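Local coordinates for protein phosphonate monoester hydrolase (Ruegeria pomeroyi, PDB 4UPK) that is a hydrolase of the sulfatase family, within the alkaline phosphatase clan, and assembles from four protein chains, at residues Thr116-Ala121 with Pro396-Trp401; Asp110-Ala115 with Glu405-Val410; Ser173-Arg178 with Ala205-Glu210; Tyr169-His174 with Ala186-Pro191; Pro264-Gly269 with Glu304-Leu309. All blocks are in the same frame, centred on the assembly; numbering follows the deposited sequence.

Interaction 1 (Thr116-Ala121 with Pro396-Trp401); sequences TEMRKA and PTILDW
Glu117 and Leu399 make the tightest approach between two short helical segments that run almost exactly parallel, 1° apart in direction, with axes 10.7 Å from each other. From its root outward, Glu117 first offers CB, which rests against both methyls of the leucine fork: Leu399 CD2 lies 3.7 Å from Glu117 CB, with Leu399 CD1 3.8 Å from the same CB. The next carbon, Glu117 CG, grazes Leu399 CD1 at 4.1 Å. There the chain bends (chi2 -38°) and its charged end leaves the leucine. The carboxylate turns back along its own helix to Lys120, whose NZ forms a salt bridge to the syn lone pair of Glu117 OE1 at 2.9 Å. The acid thus packs with its aliphatic stem and spends its charge one turn on. Beside it, Met118, folded at both chi2 and chi3, brings SD to 3.9 Å from Ile398 CG2, the two side chains crossing at about a right angle; the same sulfur lies 4.1 Å from Leu399 CD2. Helices 114-120 and 394-402 meet here over the central sheet: Met118 and Ile398 both touch Val36 of strand 35-41, and Ile398 reaches Phe38 there and Leu341 of strand 340-346.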
# COMPACT_ATOMS: atom_id res chain seq x y z
N THR A 116 1.63 -11.25 13.05
CA THR A 116 0.62 -10.88 12.05
C THR A 116 -0.47 -11.95 11.94
O THR A 116 -1.65 -11.62 11.86
CB THR A 116 1.25 -10.58 10.69
OG1 THR A 116 1.99 -11.71 10.24
CG2 THR A 116 2.13 -9.32 10.71
N GLU A 117 -0.06 -13.23 11.96
CA GLU A 117 -0.97 -14.36 11.87
C GLU A 117 -1.78 -14.57 13.15
O GLU A 117 -2.96 -14.87 13.05
CB GLU A 117 -0.26 -15.63 11.39
CG GLU A 117 0.36 -15.53 10.00
CD GLU A 117 -0.39 -14.75 8.94
OE1 GLU A 117 -1.39 -15.28 8.39
OE2 GLU A 117 0.02 -13.60 8.65
N MET A 118 -1.16 -14.34 14.34
CA MET A 118 -1.84 -14.41 15.64
C MET A 118 -2.84 -13.26 15.79
O MET A 118 -3.85 -13.46 16.45
CB MET A 118 -0.85 -14.44 16.82
CG MET A 118 -0.15 -15.79 17.00
SD MET A 118 -1.23 -17.14 17.55
CE MET A 118 -1.27 -16.85 19.31
N ARG A 119 -2.58 -12.10 15.16
CA ARG A 119 -3.49 -10.94 15.16
C ARG A 119 -4.79 -11.26 14.42
O ARG A 119 -5.87 -10.78 14.81
CB ARG A 119 -2.82 -9.71 14.55
CG ARG A 119 -1.89 -9.00 15.53
CD ARG A 119 -1.70 -7.57 15.12
NE ARG A 119 -0.88 -6.84 16.08
CZ ARG A 119 -1.17 -5.64 16.56
NH1 ARG A 119 -2.28 -5.01 16.19
NH2 ARG A 119 -0.35 -5.05 17.42
N LYS A 120 -4.69 -12.11 13.36
CA LYS A 120 -5.83 -12.62 12.58
C LYS A 120 -6.70 -13.55 13.45
O LYS A 120 -7.91 -13.59 13.28
CB LYS A 120 -5.36 -13.35 11.31
CG LYS A 120 -4.65 -12.45 10.30
CD LYS A 120 -4.22 -13.26 9.08
CE LYS A 120 -3.46 -12.41 8.09
NZ LYS A 120 -2.86 -13.22 7.00
N ALA A 121 -6.07 -14.24 14.43
CA ALA A 121 -6.72 -15.12 15.41
C ALA A 121 -7.30 -14.33 16.63
O ALA A 121 -7.91 -14.94 17.52
CB ALA A 121 -5.74 -16.20 15.87
N PRO A 396 4.42 -22.69 12.78
CA PRO A 396 3.26 -23.51 12.39
C PRO A 396 2.64 -24.34 13.52
O PRO A 396 1.44 -24.59 13.48
CB PRO A 396 3.80 -24.38 11.24
CG PRO A 396 5.25 -24.44 11.47
CD PRO A 396 5.63 -23.10 12.02
N THR A 397 3.43 -24.70 14.55
CA THR A 397 2.93 -25.43 15.72
C THR A 397 1.92 -24.56 16.50
O THR A 397 0.84 -25.03 16.86
CB THR A 397 4.09 -25.90 16.58
OG1 THR A 397 5.00 -26.67 15.79
CG2 THR A 397 3.64 -26.73 17.78
N ILE A 398 2.28 -23.28 16.75
CA ILE A 398 1.48 -22.31 17.49
C ILE A 398 0.18 -22.05 16.76
O ILE A 398 -0.88 -22.20 17.36
CB ILE A 398 2.27 -21.00 17.82
CG1 ILE A 398 3.53 -21.29 18.68
CG2 ILE A 398 1.37 -19.95 18.48
CD1 ILE A 398 4.68 -20.25 18.52
N LEU A 399 0.26 -21.70 15.44
CA LEU A 399 -0.92 -21.43 14.60
C LEU A 399 -1.88 -22.60 14.55
O LEU A 399 -3.09 -22.39 14.69
CB LEU A 399 -0.52 -20.97 13.18
CG LEU A 399 0.26 -19.64 13.07
CD1 LEU A 399 0.56 -19.32 11.62
CD2 LEU A 399 -0.49 -18.46 13.77
N ASP A 400 -1.35 -23.82 14.38
CA ASP A 400 -2.13 -25.05 14.35
C ASP A 400 -2.92 -25.17 15.67
O ASP A 400 -4.14 -25.27 15.64
CB ASP A 400 -1.18 -26.25 14.14
CG ASP A 400 -1.81 -27.64 14.07
OD1 ASP A 400 -3.05 -27.73 14.13
OD2 ASP A 400 -1.04 -28.63 13.97
N TRP A 401 -2.20 -25.07 16.82
CA TRP A 401 -2.78 -25.17 18.16
C TRP A 401 -3.89 -24.14 18.45
O TRP A 401 -4.88 -24.51 19.09
CB TRP A 401 -1.67 -25.16 19.22
CG TRP A 401 -2.15 -25.47 20.60
CD1 TRP A 401 -2.30 -26.71 21.16
CD2 TRP A 401 -2.54 -24.53 21.61
NE1 TRP A 401 -2.75 -26.59 22.45
CE2 TRP A 401 -2.93 -25.26 22.75
CE3 TRP A 401 -2.62 -23.12 21.65
CZ2 TRP A 401 -3.36 -24.64 23.93
CZ3 TRP A 401 -3.05 -22.51 22.82
CH2 TRP A 401 -3.41 -23.27 23.94

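Interaction 2 (Asp110-Ala115 with Glu405-Val410); sequences DTPNIA and EIPNAV
Pro112 and Pro407 bring their two puckered rings together corner to corner, with neither ring lying over the face of the other. The closest atoms are CB of Pro112 and CG of Pro407, 3.9 Å apart. At the far corner of the first ring, Pro112 CD looks toward the methyl of Ala409, a looser contact at 4.5 Å between Pro112 CD and Ala409 CB. The meeting is wholly apolar, but a carboxylate borders it: OE1 of Glu117 packs on Pro407 CG and OE2 on Pro112 CB, so that acid touches both rings.

Pro407 starts a type I beta turn that ends at Val410, closed by the bond from Val410 N to Pro407 O, 3.3 Å long; the turn brings Ala409 round to the same side as the proline ring. Pro112 stands just ahead of a helix N-terminus. Asn113 is the N-cap, and with Thr116 it forms a capping box: the Asn113 side chain caps the backbone N of Thr116, while Thr116 OG1 is hydrogen-bonded to Asn113 N. The other end of the amide, Asn113 ND2, is held by Arg155 O, which fixes the rotation of the group.

The contact therefore joins the start of helix 114-120 to the loop that follows helix 394-402. Ile114 and Ile406 both touch Leu399 on that second helix, Val410 packs on Met395, and Asn408 ties the loop to the C-terminal region through Gln534 and Arg536.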
# COMPACT_ATOMS: atom_id res chain seq x y z
N ASP A 110 5.85 -7.26 3.85
CA ASP A 110 4.68 -8.12 3.67
C ASP A 110 4.92 -9.61 4.00
O ASP A 110 4.06 -10.44 3.72
CB ASP A 110 4.09 -7.91 2.26
CG ASP A 110 5.01 -8.21 1.09
OD1 ASP A 110 6.22 -8.48 1.32
OD2 ASP A 110 4.53 -8.19 -0.06
N THR A 111 6.06 -9.93 4.65
CA THR A 111 6.39 -11.30 5.06
C THR A 111 5.49 -11.73 6.22
O THR A 111 5.55 -11.11 7.29
CB THR A 111 7.89 -11.47 5.41
OG1 THR A 111 8.66 -11.04 4.29
CG2 THR A 111 8.26 -12.90 5.74
N PRO A 112 4.65 -12.77 6.05
CA PRO A 112 3.82 -13.22 7.17
C PRO A 112 4.67 -13.72 8.33
O PRO A 112 5.70 -14.37 8.13
CB PRO A 112 2.98 -14.35 6.54
CG PRO A 112 3.07 -14.15 5.09
CD PRO A 112 4.44 -13.62 4.87
N ASN A 113 4.30 -13.35 9.55
CA ASN A 113 5.05 -13.76 10.74
C ASN A 113 4.08 -14.24 11.81
O ASN A 113 2.87 -14.14 11.62
CB ASN A 113 6.00 -12.65 11.23
CG ASN A 113 5.35 -11.35 11.66
OD1 ASN A 113 4.54 -11.29 12.58
ND2 ASN A 113 5.77 -10.25 11.06
N ILE A 114 4.61 -14.80 12.93
CA ILE A 114 3.79 -15.30 14.03
C ILE A 114 2.84 -14.23 14.61
O ILE A 114 1.70 -14.54 14.89
CB ILE A 114 4.63 -16.07 15.12
CG1 ILE A 114 3.74 -16.87 16.12
CG2 ILE A 114 5.63 -15.17 15.85
CD1 ILE A 114 3.01 -18.09 15.53
N ALA A 115 3.30 -12.96 14.73
CA ALA A 115 2.50 -11.87 15.28
C ALA A 115 1.34 -11.45 14.35
O ALA A 115 0.20 -11.35 14.81
CB ALA A 115 3.38 -10.68 15.62
N GLU A 405 -5.04 -20.49 10.25
CA GLU A 405 -4.48 -20.92 8.97
C GLU A 405 -2.99 -20.63 8.91
O GLU A 405 -2.55 -19.53 9.26
CB GLU A 405 -5.20 -20.20 7.81
CG GLU A 405 -4.89 -20.77 6.44
CD GLU A 405 -5.51 -20.06 5.25
OE1 GLU A 405 -6.46 -19.27 5.44
OE2 GLU A 405 -5.06 -20.33 4.11
N ILE A 406 -2.21 -21.64 8.49
CA ILE A 406 -0.77 -21.46 8.33
C ILE A 406 -0.56 -20.99 6.88
O ILE A 406 -0.97 -21.69 5.95
CB ILE A 406 0.07 -22.74 8.66
CG1 ILE A 406 -0.26 -23.33 10.06
CG2 ILE A 406 1.58 -22.44 8.51
CD1 ILE A 406 0.10 -24.80 10.23
N PRO A 407 0.10 -19.82 6.66
CA PRO A 407 0.39 -19.39 5.28
C PRO A 407 1.28 -20.41 4.54
O PRO A 407 2.10 -21.09 5.17
CB PRO A 407 1.14 -18.06 5.48
CG PRO A 407 0.82 -17.63 6.83
CD PRO A 407 0.65 -18.86 7.64
N ASN A 408 1.14 -20.49 3.19
CA ASN A 408 1.94 -21.36 2.31
C ASN A 408 3.43 -20.94 2.31
O ASN A 408 4.29 -21.79 2.09
CB ASN A 408 1.38 -21.38 0.89
CG ASN A 408 0.20 -22.30 0.68
OD1 ASN A 408 -0.15 -23.13 1.52
ND2 ASN A 408 -0.40 -22.20 -0.50
N ALA A 409 3.73 -19.65 2.58
CA ALA A 409 5.10 -19.11 2.69
C ALA A 409 5.94 -19.85 3.76
O ALA A 409 7.16 -19.92 3.64
CB ALA A 409 5.05 -17.62 3.01
N VAL A 410 5.27 -20.40 4.79
CA VAL A 410 5.91 -21.12 5.89
C VAL A 410 6.48 -22.46 5.42
O VAL A 410 5.74 -23.35 4.97
CB VAL A 410 4.97 -21.23 7.14
CG1 VAL A 410 5.56 -22.13 8.22
CG2 VAL A 410 4.65 -19.85 7.71

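Interaction 3 (Ser173-Arg178 with Ala205-Glu210); sequences SHLKNR and AMYRAE
Leu175 and Tyr207 meet through torsions that differ in kind. In the leucine, chi1 (-65°) sets CG beside the backbone N and chi2 then aims CD2 at the loop, whereas Tyr207 CG sits between backbone N and carbonyl carbon (chi1 45°), turning the ring aside so that the methylene does the touching. Leu175 CD2 comes to 3.8 Å from Tyr207 CB. Met206, bent at chi2 and chi3, curls its methyl back to the same branch, 4.1 Å between Met206 CE and Leu175 CD2; that methyl also lies in the plane of the tyrosine ring, at its edge.

A polar rim borders this contact. Arg178 CG lies over the rim of one face of the His174 imidazole, 3.9 Å above its plane. A water at the imidazole edge donates to Glu210 O, 3.1 Å from the water oxygen, and accepts weak bonds from His174 NE2 and Arg178 NH1, bridging the segments. The carboxylate carbon of Glu210 lies over one face of the Arg208 guanidinium, a salt bridge of charges alone.

Ser173 and Asn177 bond to the second subunit. Helix 169-177 is covered by the irregular chain leading into helix 213-224, a helix-on-loop packing of this sulfatase-family fold.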
# COMPACT_ATOMS: atom_id res chain seq x y z
N SER A 173 17.42 2.68 33.11
CA SER A 173 16.76 3.66 33.99
C SER A 173 16.53 3.06 35.39
O SER A 173 16.74 3.76 36.37
CB SER A 173 15.47 4.16 33.37
OG SER A 173 15.74 4.76 32.12
N HIS A 174 16.20 1.77 35.48
CA HIS A 174 16.06 1.02 36.74
C HIS A 174 17.39 1.13 37.52
O HIS A 174 17.39 1.47 38.70
CB HIS A 174 15.70 -0.46 36.45
CG HIS A 174 15.55 -1.30 37.70
ND1 HIS A 174 16.46 -2.29 38.01
CD2 HIS A 174 14.63 -1.22 38.69
CE1 HIS A 174 16.04 -2.81 39.15
NE2 HIS A 174 14.96 -2.18 39.60
N LEU A 175 18.52 0.94 36.82
CA LEU A 175 19.88 1.04 37.38
C LEU A 175 20.23 2.44 37.88
O LEU A 175 20.78 2.55 38.97
CB LEU A 175 20.95 0.50 36.39
CG LEU A 175 20.90 -0.99 36.04
CD1 LEU A 175 21.80 -1.29 34.87
CD2 LEU A 175 21.31 -1.86 37.22
N LYS A 176 19.91 3.50 37.11
CA LYS A 176 20.17 4.88 37.54
C LYS A 176 19.33 5.23 38.77
O LYS A 176 19.86 5.81 39.72
CB LYS A 176 19.93 5.88 36.40
CG LYS A 176 21.07 5.96 35.40
CD LYS A 176 20.66 6.64 34.08
CE LYS A 176 21.57 6.30 32.92
NZ LYS A 176 22.96 6.81 33.11
N ASN A 177 18.03 4.84 38.77
CA ASN A 177 17.07 5.11 39.86
C ASN A 177 17.37 4.37 41.17
O ASN A 177 17.03 4.87 42.25
CB ASN A 177 15.63 4.86 39.42
CG ASN A 177 15.15 5.83 38.36
OD1 ASN A 177 15.67 6.94 38.21
ND2 ASN A 177 14.15 5.42 37.61
N ARG A 178 18.03 3.22 41.08
CA ARG A 178 18.43 2.42 42.22
C ARG A 178 19.75 2.93 42.76
O ARG A 178 20.21 2.48 43.81
CB ARG A 178 18.47 0.93 41.87
CG ARG A 178 17.08 0.35 41.65
CD ARG A 178 16.76 -0.80 42.58
NE ARG A 178 16.02 -0.36 43.76
CZ ARG A 178 15.42 -1.16 44.63
NH1 ARG A 178 15.46 -2.48 44.46
NH2 ARG A 178 14.78 -0.66 45.67
N ALA A 205 29.10 -8.86 38.90
CA ALA A 205 28.59 -7.71 38.15
C ALA A 205 28.38 -6.51 39.09
O ALA A 205 28.20 -6.70 40.29
CB ALA A 205 27.30 -8.07 37.44
N MET A 206 28.44 -5.28 38.54
CA MET A 206 28.23 -3.98 39.21
C MET A 206 26.88 -3.98 39.96
O MET A 206 26.76 -3.43 41.05
CB MET A 206 28.28 -2.84 38.15
CG MET A 206 27.71 -1.47 38.62
SD MET A 206 26.94 -0.46 37.29
CE MET A 206 25.37 -1.28 37.14
N TYR A 207 25.86 -4.60 39.34
CA TYR A 207 24.49 -4.70 39.85
C TYR A 207 24.28 -5.98 40.67
O TYR A 207 24.87 -7.02 40.37
CB TYR A 207 23.47 -4.60 38.69
CG TYR A 207 23.84 -5.43 37.48
CD1 TYR A 207 23.49 -6.78 37.40
CD2 TYR A 207 24.55 -4.87 36.42
CE1 TYR A 207 23.84 -7.55 36.29
CE2 TYR A 207 24.95 -5.65 35.33
CZ TYR A 207 24.58 -6.98 35.26
OH TYR A 207 24.95 -7.73 34.17
N ARG A 208 23.43 -5.89 41.69
CA ARG A 208 23.05 -7.04 42.53
C ARG A 208 22.13 -7.93 41.68
O ARG A 208 21.58 -7.45 40.68
CB ARG A 208 22.33 -6.60 43.82
CG ARG A 208 23.22 -5.76 44.73
CD ARG A 208 22.46 -5.14 45.90
NE ARG A 208 22.10 -6.14 46.90
CZ ARG A 208 20.97 -6.15 47.59
NH1 ARG A 208 20.06 -5.19 47.41
NH2 ARG A 208 20.73 -7.12 48.46
N ALA A 209 21.99 -9.22 42.05
CA ALA A 209 21.15 -10.19 41.35
C ALA A 209 19.71 -9.72 41.15
O ALA A 209 19.17 -9.88 40.06
CB ALA A 209 21.17 -11.54 42.07
N GLU A 210 19.10 -9.09 42.18
CA GLU A 210 17.73 -8.59 42.10
C GLU A 210 17.59 -7.39 41.14
O GLU A 210 16.47 -7.02 40.80
CB GLU A 210 17.16 -8.25 43.50
CG GLU A 210 18.03 -7.32 44.32
CD GLU A 210 18.89 -8.03 45.35
OE1 GLU A 210 19.86 -8.72 44.97
OE2 GLU A 210 18.58 -7.88 46.56
O HOH W 1 14.93 -4.56 41.99

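Interaction 4 (Tyr169-His174 with Ala186-Pro191); sequences YPWQSH and AQVYVP
Trp171 drives the far rim of its indole against Val188 and Tyr189, where a helix in the outer part of this sulfatase-family fold receives the loop that follows it. Its CH2 touches CG1 of Val188 at 3.6 Å, the two side chains coming from opposite directions. Next to it, CZ3 of Trp171 approaches Tyr189 OH at 3.5 Å, the oxygen lying near the indole plane at its edge. The planes of the two ring systems are strongly inclined to each other, and the touch is made by the hydroxyl end of Tyr189. The pair is also in apolar contact through Tyr189 CZ, 4.0 Å from Trp171 CZ3.

Torsions account for the reach. Trp171 CG stands anti to the backbone N (chi1 -177°), which carries the benzo ring away from the helix; Val188 turns CG1 out in the same sense, and this branch alone makes the contact.

A second shell fixes these groups. The indole NE1 is hydrogen-bonded to Asp211 O, anchoring the end of the ring system remote from the valine, while the rings of Tyr207 and Phe216 pack round it, the former edge-to-face. The hydroxyl of Tyr189 finds its polar partner in Tyr185 OH, and the rings of these two tyrosines also meet edge-to-face.

On the helix itself, Tyr169 packs edge-to-face with Trp228 of the second subunit. Its carbonyl oxygen accepts two bonds from one residue: Ser173 N lies 2.9 Å from Tyr169 O, and Ser173 OG stands at the same distance from that oxygen, 41° out of the carbonyl plane.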
# COMPACT_ATOMS: atom_id res chain seq x y z
N TYR A 169 16.68 0.65 27.60
CA TYR A 169 16.39 1.90 28.31
C TYR A 169 15.61 1.70 29.62
O TYR A 169 16.06 2.25 30.63
CB TYR A 169 15.80 2.99 27.38
CG TYR A 169 16.85 3.69 26.53
CD1 TYR A 169 18.12 3.16 26.35
CD2 TYR A 169 16.55 4.88 25.86
CE1 TYR A 169 19.06 3.77 25.53
CE2 TYR A 169 17.49 5.52 25.06
CZ TYR A 169 18.75 4.96 24.89
OH TYR A 169 19.68 5.59 24.11
N PRO A 170 14.54 0.85 29.67
CA PRO A 170 13.88 0.57 30.96
C PRO A 170 14.86 0.02 32.02
O PRO A 170 14.85 0.50 33.14
CB PRO A 170 12.81 -0.47 30.59
CG PRO A 170 12.51 -0.20 29.15
CD PRO A 170 13.85 0.13 28.57
N TRP A 171 15.71 -0.97 31.65
CA TRP A 171 16.70 -1.56 32.57
C TRP A 171 17.78 -0.55 32.96
O TRP A 171 18.13 -0.49 34.14
CB TRP A 171 17.31 -2.87 32.04
CG TRP A 171 18.27 -3.52 32.99
CD1 TRP A 171 18.04 -3.82 34.31
CD2 TRP A 171 19.64 -3.87 32.74
NE1 TRP A 171 19.16 -4.38 34.87
CE2 TRP A 171 20.16 -4.41 33.94
CE3 TRP A 171 20.48 -3.80 31.60
CZ2 TRP A 171 21.47 -4.89 34.03
CZ3 TRP A 171 21.78 -4.28 31.70
CH2 TRP A 171 22.26 -4.83 32.90
N GLN A 172 18.27 0.27 32.01
CA GLN A 172 19.27 1.32 32.28
C GLN A 172 18.73 2.34 33.24
O GLN A 172 19.48 2.83 34.08
CB GLN A 172 19.75 2.02 31.00
CG GLN A 172 20.74 1.20 30.13
CD GLN A 172 21.52 2.12 29.23
OE1 GLN A 172 22.28 2.99 29.69
NE2 GLN A 172 21.42 1.92 27.93
N SER A 173 17.42 2.68 33.11
CA SER A 173 16.76 3.66 33.99
C SER A 173 16.53 3.06 35.39
O SER A 173 16.74 3.76 36.37
CB SER A 173 15.47 4.16 33.37
OG SER A 173 15.74 4.76 32.12
N HIS A 174 16.20 1.77 35.48
CA HIS A 174 16.06 1.02 36.74
C HIS A 174 17.39 1.13 37.52
O HIS A 174 17.39 1.47 38.70
CB HIS A 174 15.70 -0.46 36.45
CG HIS A 174 15.55 -1.30 37.70
ND1 HIS A 174 16.46 -2.29 38.01
CD2 HIS A 174 14.63 -1.22 38.69
CE1 HIS A 174 16.04 -2.81 39.15
NE2 HIS A 174 14.96 -2.18 39.60
N ALA A 186 28.31 0.83 28.56
CA ALA A 186 29.35 -0.23 28.54
C ALA A 186 30.00 -0.52 29.92
O ALA A 186 30.52 -1.62 30.13
CB ALA A 186 30.42 0.11 27.51
N GLN A 187 29.95 0.44 30.86
CA GLN A 187 30.50 0.29 32.21
C GLN A 187 29.73 -0.73 33.08
O GLN A 187 30.29 -1.32 33.99
CB GLN A 187 30.59 1.65 32.93
CG GLN A 187 31.62 2.62 32.35
CD GLN A 187 31.48 4.03 32.89
OE1 GLN A 187 30.95 4.27 33.99
NE2 GLN A 187 31.98 5.01 32.13
N VAL A 188 28.44 -0.90 32.78
CA VAL A 188 27.49 -1.81 33.45
C VAL A 188 27.95 -3.31 33.33
O VAL A 188 27.73 -4.09 34.24
CB VAL A 188 26.08 -1.57 32.81
CG1 VAL A 188 25.08 -2.67 33.14
CG2 VAL A 188 25.52 -0.20 33.16
N TYR A 189 28.61 -3.67 32.22
CA TYR A 189 29.05 -5.03 31.89
C TYR A 189 30.46 -5.40 32.35
O TYR A 189 30.89 -6.55 32.15
CB TYR A 189 28.89 -5.26 30.37
CG TYR A 189 27.46 -5.16 29.92
CD1 TYR A 189 26.54 -6.16 30.22
CD2 TYR A 189 26.99 -4.03 29.24
CE1 TYR A 189 25.21 -6.07 29.82
CE2 TYR A 189 25.66 -3.93 28.83
CZ TYR A 189 24.78 -4.96 29.12
OH TYR A 189 23.47 -4.91 28.71
N VAL A 190 31.18 -4.43 32.94
CA VAL A 190 32.55 -4.62 33.44
C VAL A 190 32.47 -5.37 34.80
O VAL A 190 31.79 -4.89 35.71
CB VAL A 190 33.34 -3.28 33.53
CG1 VAL A 190 34.74 -3.48 34.09
CG2 VAL A 190 33.41 -2.58 32.17
N PRO A 191 33.12 -6.55 34.93
CA PRO A 191 33.11 -7.27 36.21
C PRO A 191 33.84 -6.48 37.29
O PRO A 191 34.85 -5.81 37.00
CB PRO A 191 33.84 -8.58 35.89
CG PRO A 191 33.85 -8.70 34.40
CD PRO A 191 33.95 -7.28 33.94

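Interaction 5 (Pro264-Gly269 with Glu304-Leu309); sequences PARLPG and ETIQTL
Pro264 and Ile306 supply the apolar part of the contact, the proline CG resting 3.6 Å from Ile306 CG2 as the two side chains cross. The other tip of the isoleucine, CD1, reaches NH1 of Arg266 at 3.9 Å, in the plane of the guanidinium and at its edge. One face of that flat group is covered by Pro264 CD, 4.2 Å above its centre, so the arginine is framed by proline above and isoleucine alongside.

Of the polar groups, Gln307 is folded at chi2 (-64°) and brings OE1 to 3.6 Å from Pro264 CD, a van der Waals approach; its NE2 is hydrogen-bonded to Pro262 O. The charge of Arg266 is met outside the contact by a salt bridge from NH2 to Asp303. Its chain leaves CA with CG between backbone N and carbonyl carbon (chi1 58°) and then runs extended, which spans the distance to the helix start.

Within the helix, one carbonyl accepts twice: Glu304 O takes both Thr308 N, at 3.2 Å, and Thr308 OG1, at 2.6 Å from the same oxygen, the two donors reaching it from opposite faces of the carbonyl plane.

The loop ahead of helix 270-275 is thereby laid against the first turns of the long helix 303-333, while Asp354 and Arg355 bind Ala265 and Glu273 holds Leu267 N.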
# COMPACT_ATOMS: atom_id res chain seq x y z
N PRO A 264 36.93 -27.58 26.68
CA PRO A 264 36.14 -27.69 25.43
C PRO A 264 36.60 -28.86 24.56
O PRO A 264 37.75 -29.31 24.67
CB PRO A 264 36.43 -26.37 24.71
CG PRO A 264 36.99 -25.46 25.75
CD PRO A 264 37.71 -26.32 26.71
N ALA A 265 35.70 -29.34 23.68
CA ALA A 265 36.00 -30.38 22.69
C ALA A 265 36.72 -29.65 21.55
O ALA A 265 36.16 -28.73 20.96
CB ALA A 265 34.72 -31.04 22.19
N ARG A 266 37.99 -30.00 21.31
CA ARG A 266 38.81 -29.31 20.31
C ARG A 266 40.01 -30.14 19.90
O ARG A 266 40.42 -31.05 20.64
CB ARG A 266 39.31 -27.95 20.87
CG ARG A 266 40.10 -28.12 22.17
CD ARG A 266 40.51 -26.85 22.86
NE ARG A 266 41.23 -27.19 24.08
CZ ARG A 266 41.64 -26.32 25.00
NH1 ARG A 266 41.41 -25.03 24.85
NH2 ARG A 266 42.28 -26.75 26.07
N LEU A 267 40.63 -29.78 18.75
CA LEU A 267 41.87 -30.39 18.28
C LEU A 267 43.06 -29.73 19.07
O LEU A 267 42.86 -28.67 19.68
CB LEU A 267 41.99 -30.31 16.74
CG LEU A 267 40.99 -31.15 15.90
CD1 LEU A 267 41.31 -31.09 14.41
CD2 LEU A 267 40.96 -32.62 16.32
N PRO A 268 44.25 -30.35 19.21
CA PRO A 268 45.27 -29.72 20.07
C PRO A 268 45.59 -28.23 19.83
O PRO A 268 45.69 -27.46 20.78
CB PRO A 268 46.48 -30.65 19.94
CG PRO A 268 45.91 -31.97 19.51
CD PRO A 268 44.73 -31.64 18.66
N GLY A 269 45.76 -27.84 18.59
CA GLY A 269 46.13 -26.47 18.26
C GLY A 269 45.21 -25.84 17.25
O GLY A 269 44.40 -26.52 16.63
N GLU A 304 42.81 -21.29 31.67
CA GLU A 304 42.25 -20.60 32.84
C GLU A 304 41.18 -19.60 32.40
O GLU A 304 40.10 -19.56 32.99
CB GLU A 304 43.34 -19.89 33.66
CG GLU A 304 42.86 -19.40 35.01
CD GLU A 304 43.84 -18.61 35.86
OE1 GLU A 304 45.07 -18.76 35.67
OE2 GLU A 304 43.37 -17.86 36.75
N THR A 305 41.48 -18.81 31.35
CA THR A 305 40.57 -17.83 30.77
C THR A 305 39.33 -18.53 30.18
O THR A 305 38.21 -18.18 30.57
CB THR A 305 41.33 -17.01 29.71
OG1 THR A 305 42.26 -16.16 30.37
CG2 THR A 305 40.41 -16.21 28.79
N ILE A 306 39.53 -19.50 29.28
CA ILE A 306 38.48 -20.26 28.60
C ILE A 306 37.50 -20.89 29.59
O ILE A 306 36.29 -20.71 29.43
CB ILE A 306 39.09 -21.27 27.57
CG1 ILE A 306 39.71 -20.51 26.37
CG2 ILE A 306 38.08 -22.31 27.09
CD1 ILE A 306 40.90 -21.26 25.70
N GLN A 307 38.01 -21.55 30.65
CA GLN A 307 37.20 -22.21 31.68
C GLN A 307 36.40 -21.22 32.56
O GLN A 307 35.30 -21.55 33.00
CB GLN A 307 38.04 -23.20 32.51
CG GLN A 307 38.61 -24.37 31.70
CD GLN A 307 37.58 -25.29 31.11
OE1 GLN A 307 37.05 -25.07 30.02
NE2 GLN A 307 37.29 -26.38 31.80
N THR A 308 36.95 -20.02 32.76
CA THR A 308 36.33 -18.95 33.54
C THR A 308 35.10 -18.42 32.83
O THR A 308 34.03 -18.34 33.43
CB THR A 308 37.37 -17.89 33.95
OG1 THR A 308 38.41 -18.54 34.69
CG2 THR A 308 36.78 -16.80 34.81
N LEU A 309 35.24 -18.13 31.52
CA LEU A 309 34.17 -17.68 30.64
C LEU A 309 33.07 -18.72 30.60
O LEU A 309 31.89 -18.38 30.66
CB LEU A 309 34.74 -17.46 29.22
CG LEU A 309 35.11 -16.03 28.86
CD1 LEU A 309 36.37 -15.57 29.56
CD2 LEU A 309 35.25 -15.88 27.37

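Interactions 1 and 2 share helix 114-120 and touch each other, their centres 9 Å apart; the first is a buried helix-helix contact over the central sheet, the second a partly buried join of turn and helix start. Interactions 3 and 4 share helix 169-177, their centres 7 Å apart: both are buried, but the latter centres on an indole met by a valine methyl and a tyrosine, whereas the former combines an aliphatic patch with a polar rim bridged by one water. Interactions 1, 3 and 4 also lie within reach of the second subunit. Interaction 5 touches no other chain and stands across the chain's centre from the first two; it alone packs an apolar branch against a guanidinium edge.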